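Long-range contacts in alpha-galactosidase (Lactobacillus brevis, PDB 3MI6), which probably hydrolyses terminal, non-reducing alpha-D-galactose residues from alpha-D-galactosides, as a member of glycosyl hydrolase family 36: residues P436-T441 and A484-S489; E416-D421 and F447-A452. All coordinates share one frame; numbering follows the deposited sequence.

Both contacts belong to loops following barrel strands 408-413 and 475-478, their centres about 12 Å apart. Interaction 2 pairs the two ends of the longer loop; interaction 1 lays a later part of that loop, 436-441, against residues 484-489 of the other, so the segments alternate along the chain. They touch directly: Pro440 CB packs on Phe447 CE2 at 3.6 Å, and Ala484 CB meets Val448 CG1 at 3.7 Å. Interaction 2 is the nearer to the predicted catalytic centre, with the Glu416 side chain about 8 Å from that of Asp479, the predicted nucleophile. Interaction 1 faces a second subunit, and its Thr441 side chain lies about 10 Å from that of Arg444, a predicted substrate-binding residue.

Interaction 1 of 2, residues P436-T441 and A484-S489; sequences PKSTPT and ATEMFS
Pro436 to Thr441 run nearly antiparallel to Thr485 to Phe488, 167° apart end to end, with Pro436 facing Phe488 and Thr441 facing Thr485. Neither is a strand: these are two loops of the (beta/alpha)8 barrel of a family 36 glycosidase, one before strand 447-448, the other following barrel strand 475-478. Glu486 bridges them. Its CG stands anti to its own carbonyl carbon (chi1 -66°) and lies 3.5 Å from Ser438 OG, a hydroxyl bonded to Ala435 O. Beyond a bend at chi2 the carboxylate reaches Thr441: the backbone N bonds to OE1 at 3.2 Å, on the syn side and 24° out of the carboxylate plane, while Thr441 OG1 makes a weak bond to OE2. Lys82 of the second subunit pairs weakly with Glu486 OE2, as a long ion pair, and with Thr439 O. An alanine in place of Glu486 would probably leave Thr441 N without this acceptor and take away a weak, distant charge partner of Lys82 of the second subunit. Next to the carboxylate, Thr485 and Thr441 cross at about a right angle, Thr485 CG2 against Thr441 CB at 3.4 Å. At the other end of the contact the Phe488 ring receives a CH-pi contact, with Pro436 CD over its face, 3.4 Å from the centroid.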
ATOM      1  N   PRO D 436     -46.788 -19.643   7.745  1.00 51.49           N
ATOM      2  CA  PRO D 436     -47.836 -20.669   7.722  1.00 52.90           C
ATOM      3  C   PRO D 436     -47.407 -22.152   7.621  1.00 56.85           C
ATOM      4  O   PRO D 436     -47.834 -22.926   8.496  1.00 61.19           O
ATOM      5  CB  PRO D 436     -48.709 -20.229   6.547  1.00 47.78           C
ATOM      6  CG  PRO D 436     -48.664 -18.723   6.659  1.00 47.76           C
ATOM      7  CD  PRO D 436     -47.295 -18.357   7.228  1.00 48.18           C
ATOM      8  N   LYS D 437     -46.620 -22.570   6.630  1.00 49.28           N
ATOM      9  CA  LYS D 437     -46.385 -24.018   6.513  1.00 50.62           C
ATOM     10  C   LYS D 437     -44.968 -24.470   6.869  1.00 49.26           C
ATOM     11  O   LYS D 437     -44.605 -25.639   6.712  1.00 45.82           O
ATOM     12  CB  LYS D 437     -46.767 -24.524   5.115  1.00 53.99           C
ATOM     13  CG  LYS D 437     -48.199 -25.054   5.016  1.00 54.21           C
ATOM     14  CD  LYS D 437     -49.168 -23.979   4.535  1.00 57.77           C
ATOM     15  CE  LYS D 437     -48.946 -23.623   3.065  1.00 55.71           C
ATOM     16  NZ  LYS D 437     -49.499 -22.271   2.728  1.00 51.99           N
ATOM     17  N   SER D 438     -44.177 -23.533   7.363  1.00 48.33           N
ATOM     18  CA  SER D 438     -42.750 -23.736   7.474  1.00 43.29           C
ATOM     19  C   SER D 438     -42.363 -24.450   8.756  1.00 41.97           C
ATOM     20  O   SER D 438     -43.146 -24.519   9.699  1.00 41.61           O
ATOM     21  CB  SER D 438     -42.055 -22.386   7.421  1.00 43.39           C
ATOM     22  OG  SER D 438     -42.396 -21.630   8.564  1.00 44.73           O
ATOM     23  N   THR D 439     -41.145 -24.982   8.764  1.00 40.16           N
ATOM     24  CA  THR D 439     -40.571 -25.653   9.920  1.00 40.60           C
ATOM     25  C   THR D 439     -39.873 -24.623  10.787  1.00 40.46           C
ATOM     26  O   THR D 439     -38.852 -24.070  10.391  1.00 39.21           O
ATOM     27  CB  THR D 439     -39.527 -26.686   9.478  1.00 40.12           C
ATOM     28  OG1 THR D 439     -40.068 -27.487   8.425  1.00 43.66           O
ATOM     29  CG2 THR D 439     -39.095 -27.580  10.643  1.00 34.79           C
ATOM     30  N   PRO D 440     -40.421 -24.366  11.979  1.00 40.19           N
ATOM     31  CA  PRO D 440     -39.894 -23.346  12.896  1.00 41.71           C
ATOM     32  C   PRO D 440     -38.429 -23.589  13.216  1.00 42.43           C
ATOM     33  O   PRO D 440     -38.041 -24.697  13.612  1.00 44.10           O
ATOM     34  CB  PRO D 440     -40.743 -23.519  14.159  1.00 40.07           C
ATOM     35  CG  PRO D 440     -41.995 -24.194  13.692  1.00 44.82           C
ATOM     36  CD  PRO D 440     -41.562 -25.095  12.550  1.00 40.67           C
ATOM     37  N   THR D 441     -37.617 -22.554  13.028  1.00 41.62           N
ATOM     38  CA  THR D 441     -36.182 -22.664  13.244  1.00 40.87           C
ATOM     39  C   THR D 441     -35.795 -21.943  14.529  1.00 41.26           C
ATOM     40  O   THR D 441     -35.942 -20.722  14.625  1.00 41.27           O
ATOM     41  CB  THR D 441     -35.400 -22.115  12.045  1.00 40.21           C
ATOM     42  OG1 THR D 441     -35.143 -23.179  11.115  1.00 36.50           O
ATOM     43  CG2 THR D 441     -34.082 -21.500  12.505  1.00 39.84           C
ATOM     44  N   ALA D 484     -34.786 -13.165  14.270  1.00 36.31           N
ATOM     45  CA  ALA D 484     -36.022 -13.749  13.750  1.00 41.33           C
ATOM     46  C   ALA D 484     -35.787 -14.522  12.451  1.00 41.52           C
ATOM     47  O   ALA D 484     -34.828 -14.284  11.712  1.00 40.60           O
ATOM     48  CB  ALA D 484     -37.140 -12.706  13.588  1.00 40.92           C
ATOM     49  N   THR D 485     -36.687 -15.460  12.202  1.00 42.65           N
ATOM     50  CA  THR D 485     -36.538 -16.456  11.163  1.00 37.48           C
ATOM     51  C   THR D 485     -37.973 -16.796  10.687  1.00 42.02           C
ATOM     52  O   THR D 485     -38.951 -16.602  11.442  1.00 40.94           O
ATOM     53  CB  THR D 485     -35.750 -17.662  11.755  1.00 38.32           C
ATOM     54  OG1 THR D 485     -34.594 -17.923  10.966  1.00 39.29           O
ATOM     55  CG2 THR D 485     -36.581 -18.903  11.862  1.00 39.74           C
ATOM     56  N   GLU D 486     -38.115 -17.244   9.439  1.00 39.77           N
ATOM     57  CA  GLU D 486     -39.446 -17.490   8.862  1.00 40.49           C
ATOM     58  C   GLU D 486     -40.449 -16.395   9.166  1.00 38.02           C
ATOM     59  O   GLU D 486     -41.454 -16.653   9.789  1.00 40.32           O
ATOM     60  CB  GLU D 486     -40.032 -18.799   9.380  1.00 39.53           C
ATOM     61  CG  GLU D 486     -39.288 -20.025   8.934  1.00 39.70           C
ATOM     62  CD  GLU D 486     -38.443 -20.590  10.034  1.00 42.28           C
ATOM     63  OE1 GLU D 486     -38.664 -20.198  11.198  1.00 42.66           O
ATOM     64  OE2 GLU D 486     -37.560 -21.423   9.738  1.00 45.34           O
HETATM   65  N   MSE D 487     -40.189 -15.183   8.708  1.00 40.65           N
HETATM   66  CA  MSE D 487     -41.020 -14.035   9.065  1.00 42.03           C
HETATM   67  C   MSE D 487     -42.445 -13.987   8.508  1.00 44.33           C
HETATM   68  O   MSE D 487     -42.672 -13.971   7.293  1.00 45.65           O
HETATM   69  CB  MSE D 487     -40.298 -12.750   8.717  1.00 43.17           C
HETATM   70  CG  MSE D 487     -39.548 -12.194   9.902  1.00 50.79           C
HETATM   71 SE   MSE D 487     -38.170 -10.958   9.328  1.00 90.32          SE
HETATM   72  CE  MSE D 487     -36.700 -11.706  10.406  1.00 55.12           C
ATOM     73  N   PHE D 488     -43.411 -13.936   9.415  1.00 43.35           N
ATOM     74  CA  PHE D 488     -44.798 -13.818   9.021  1.00 44.06           C
ATOM     75  C   PHE D 488     -45.618 -13.253  10.164  1.00 44.77           C
ATOM     76  O   PHE D 488     -45.332 -13.503  11.325  1.00 47.95           O
ATOM     77  CB  PHE D 488     -45.351 -15.174   8.570  1.00 43.60           C
ATOM     78  CG  PHE D 488     -46.665 -15.077   7.830  1.00 44.76           C
ATOM     79  CD1 PHE D 488     -47.872 -15.235   8.502  1.00 45.73           C
ATOM     80  CD2 PHE D 488     -46.691 -14.828   6.466  1.00 41.13           C
ATOM     81  CE1 PHE D 488     -49.084 -15.149   7.827  1.00 44.52           C
ATOM     82  CE2 PHE D 488     -47.883 -14.739   5.790  1.00 43.79           C
ATOM     83  CZ  PHE D 488     -49.093 -14.901   6.475  1.00 44.55           C
ATOM     84  N   SER D 489     -46.631 -12.471   9.830  1.00 43.84           N
ATOM     85  CA  SER D 489     -47.565 -11.976  10.820  1.00 46.41           C
ATOM     86  C   SER D 489     -48.968 -12.260  10.306  1.00 48.62           C
ATOM     87  O   SER D 489     -49.317 -11.863   9.196  1.00 47.64           O
ATOM     88  CB  SER D 489     -47.363 -10.473  11.024  1.00 48.49           C
ATOM     89  OG  SER D 489     -48.259  -9.946  11.990  1.00 51.40           O
TER

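Interaction 2 of 2, residues E416-D421 and F447-A452; sequences EMVSVD and FVLDMA
Met417 and Val418 pair with Val448 and Phe447 in a short two-stranded antiparallel ribbon, which draws together the two ends of a long loop following strand 408-413 of the (beta/alpha)8 barrel. Val418 and Phe447 form the hydrogen-bonded pair, Val418 N to Phe447 O at 2.9 Å and Phe447 N to Val418 O at 3.0 Å; Leu449 N, donating to Glu416 O, continues the ladder. The Leu449 side chain then folds back over the partner strand. Leu449 CB lies 3.5 Å from Glu416 O, and CG, anti to the carbonyl carbon (chi1 -62°), stays 3.6 Å from the same oxygen. There the chain forks: Leu449 CD1 rests on the backbone, 3.9 Å from Glu416 C, whereas Leu449 CD2 meets Val418 CB at 3.6 Å. Met417 and Val448 lie side by side, pointing the same way, with the selenium SE of Met417 3.8 Å from Val448 CB. The carboxylate of Glu416 is taken up by Tyr504, Arg533 and Trp478, a predicted substrate-binding residue, which links this end of the ribbon to what is probably the sugar-binding pocket. At the far end Val420 CG2 approaches the Phe447 ring obliquely, 3.7 Å from CE1.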
ATOM      1  N   GLU D 416     -39.256  -9.560  24.048  1.00 44.73           N
ATOM      2  CA  GLU D 416     -39.616  -9.921  22.682  1.00 43.43           C
ATOM      3  C   GLU D 416     -39.622 -11.443  22.401  1.00 43.94           C
ATOM      4  O   GLU D 416     -39.965 -11.864  21.293  1.00 43.29           O
ATOM      5  CB  GLU D 416     -38.682  -9.187  21.704  1.00 45.07           C
ATOM      6  CG  GLU D 416     -38.534  -7.669  21.963  1.00 43.35           C
ATOM      7  CD  GLU D 416     -37.159  -7.117  21.555  1.00 44.25           C
ATOM      8  OE1 GLU D 416     -36.855  -7.082  20.342  1.00 42.18           O
ATOM      9  OE2 GLU D 416     -36.377  -6.714  22.449  1.00 42.07           O
HETATM   10  N   MSE D 417     -39.268 -12.256  23.404  1.00 45.08           N
HETATM   11  CA  MSE D 417     -39.028 -13.702  23.216  1.00 43.48           C
HETATM   12  C   MSE D 417     -40.012 -14.663  23.901  1.00 45.68           C
HETATM   13  O   MSE D 417     -40.583 -14.352  24.947  1.00 45.96           O
HETATM   14  CB  MSE D 417     -37.596 -14.068  23.631  1.00 42.95           C
HETATM   15  CG  MSE D 417     -36.520 -13.309  22.867  1.00 46.52           C
HETATM   16 SE   MSE D 417     -36.626 -13.509  20.904  1.00 64.53          SE
HETATM   17  CE  MSE D 417     -35.513 -11.982  20.444  1.00 48.68           C
ATOM     18  N   VAL D 418     -40.185 -15.842  23.302  1.00 46.01           N
ATOM     19  CA  VAL D 418     -41.087 -16.876  23.821  1.00 48.41           C
ATOM     20  C   VAL D 418     -40.502 -18.283  23.626  1.00 48.30           C
ATOM     21  O   VAL D 418     -40.099 -18.653  22.521  1.00 48.55           O
ATOM     22  CB  VAL D 418     -42.509 -16.780  23.172  1.00 48.85           C
ATOM     23  CG1 VAL D 418     -42.425 -16.942  21.656  1.00 42.48           C
ATOM     24  CG2 VAL D 418     -43.495 -17.784  23.806  1.00 45.86           C
ATOM     25  N   SER D 419     -40.425 -19.047  24.712  1.00 49.94           N
ATOM     26  CA  SER D 419     -40.034 -20.456  24.661  1.00 52.08           C
ATOM     27  C   SER D 419     -41.275 -21.338  24.476  1.00 52.75           C
ATOM     28  O   SER D 419     -42.359 -20.972  24.918  1.00 53.44           O
ATOM     29  CB  SER D 419     -39.296 -20.843  25.944  1.00 53.18           C
ATOM     30  OG  SER D 419     -37.890 -20.740  25.789  1.00 53.73           O
ATOM     31  N   VAL D 420     -41.135 -22.487  23.821  1.00 51.30           N
ATOM     32  CA  VAL D 420     -42.299 -23.340  23.602  1.00 52.41           C
ATOM     33  C   VAL D 420     -42.742 -23.972  24.917  1.00 56.70           C
ATOM     34  O   VAL D 420     -43.942 -24.119  25.173  1.00 56.50           O
ATOM     35  CB  VAL D 420     -42.058 -24.442  22.550  1.00 56.29           C
ATOM     36  CG1 VAL D 420     -43.309 -25.277  22.370  1.00 53.09           C
ATOM     37  CG2 VAL D 420     -41.656 -23.834  21.224  1.00 57.48           C
ATOM     38  N   ASP D 421     -41.776 -24.345  25.751  1.00 54.83           N
ATOM     39  CA  ASP D 421     -42.094 -24.751  27.113  1.00 54.42           C
ATOM     40  C   ASP D 421     -42.387 -23.516  27.950  1.00 55.22           C
ATOM     41  O   ASP D 421     -41.560 -23.105  28.756  1.00 58.22           O
ATOM     42  CB  ASP D 421     -40.945 -25.555  27.751  1.00 58.09           C
ATOM     43  CG  ASP D 421     -41.353 -26.223  29.081  1.00 60.51           C
ATOM     44  OD1 ASP D 421     -42.568 -26.235  29.404  1.00 60.92           O
ATOM     45  OD2 ASP D 421     -40.464 -26.742  29.799  1.00 56.03           O
ATOM     46  N   PHE D 447     -38.094 -18.498  20.244  1.00 45.10           N
ATOM     47  CA  PHE D 447     -38.666 -17.885  19.050  1.00 44.16           C
ATOM     48  C   PHE D 447     -39.122 -16.493  19.404  1.00 44.43           C
ATOM     49  O   PHE D 447     -39.119 -16.137  20.581  1.00 46.15           O
ATOM     50  CB  PHE D 447     -39.848 -18.712  18.567  1.00 45.34           C
ATOM     51  CG  PHE D 447     -39.487 -20.123  18.275  1.00 44.23           C
ATOM     52  CD1 PHE D 447     -39.405 -21.048  19.303  1.00 41.62           C
ATOM     53  CD2 PHE D 447     -39.180 -20.516  16.980  1.00 40.12           C
ATOM     54  CE1 PHE D 447     -39.044 -22.337  19.045  1.00 41.47           C
ATOM     55  CE2 PHE D 447     -38.824 -21.805  16.712  1.00 40.19           C
ATOM     56  CZ  PHE D 447     -38.758 -22.722  17.744  1.00 42.43           C
ATOM     57  N   VAL D 448     -39.518 -15.702  18.410  1.00 40.81           N
ATOM     58  CA  VAL D 448     -39.832 -14.309  18.687  1.00 42.05           C
ATOM     59  C   VAL D 448     -41.327 -13.982  18.627  1.00 43.55           C
ATOM     60  O   VAL D 448     -42.052 -14.489  17.775  1.00 45.40           O
ATOM     61  CB  VAL D 448     -38.935 -13.316  17.864  1.00 41.75           C
ATOM     62  CG1 VAL D 448     -37.944 -14.057  16.987  1.00 38.88           C
ATOM     63  CG2 VAL D 448     -39.765 -12.378  17.045  1.00 42.97           C
ATOM     64  N   LEU D 449     -41.784 -13.164  19.575  1.00 44.10           N
ATOM     65  CA  LEU D 449     -43.173 -12.698  19.618  1.00 46.54           C
ATOM     66  C   LEU D 449     -43.465 -11.702  18.519  1.00 45.70           C
ATOM     67  O   LEU D 449     -42.643 -10.856  18.209  1.00 44.40           O
ATOM     68  CB  LEU D 449     -43.454 -11.988  20.937  1.00 44.40           C
ATOM     69  CG  LEU D 449     -43.312 -12.841  22.182  1.00 44.99           C
ATOM     70  CD1 LEU D 449     -43.390 -11.973  23.430  1.00 42.35           C
ATOM     71  CD2 LEU D 449     -44.393 -13.906  22.144  1.00 48.43           C
ATOM     72  N   ASP D 450     -44.658 -11.767  17.958  1.00 45.93           N
ATOM     73  CA  ASP D 450     -45.053 -10.752  16.991  1.00 47.83           C
ATOM     74  C   ASP D 450     -45.309  -9.372  17.627  1.00 44.98           C
ATOM     75  O   ASP D 450     -46.438  -9.007  17.934  1.00 45.39           O
ATOM     76  CB  ASP D 450     -46.271 -11.224  16.214  1.00 46.96           C
ATOM     77  CG  ASP D 450     -46.627 -10.301  15.103  1.00 47.82           C
ATOM     78  OD1 ASP D 450     -46.060  -9.197  15.062  1.00 50.48           O
ATOM     79  OD2 ASP D 450     -47.472 -10.672  14.268  1.00 54.53           O
HETATM   80  N   MSE D 451     -44.244  -8.610  17.811  1.00 41.32           N
HETATM   81  CA  MSE D 451     -44.330  -7.257  18.353  1.00 43.20           C
HETATM   82  C   MSE D 451     -45.156  -6.318  17.492  1.00 43.24           C
HETATM   83  O   MSE D 451     -45.401  -5.179  17.869  1.00 44.33           O
HETATM   84  CB  MSE D 451     -42.927  -6.656  18.492  1.00 43.29           C
HETATM   85  CG  MSE D 451     -42.012  -7.390  19.459  1.00 45.30           C
HETATM   86 SE   MSE D 451     -42.676  -7.327  21.300  1.00 64.07          SE
HETATM   87  CE  MSE D 451     -42.716  -5.395  21.542  1.00 46.29           C
ATOM     88  N   ALA D 452     -45.551  -6.781  16.315  1.00 45.02           N
ATOM     89  CA  ALA D 452     -46.318  -5.951  15.403  1.00 42.81           C
ATOM     90  C   ALA D 452     -47.756  -5.839  15.887  1.00 47.91           C
ATOM     91  O   ALA D 452     -48.497  -4.964  15.445  1.00 50.20           O
ATOM     92  CB  ALA D 452     -46.272  -6.523  14.000  1.00 43.46           C
TER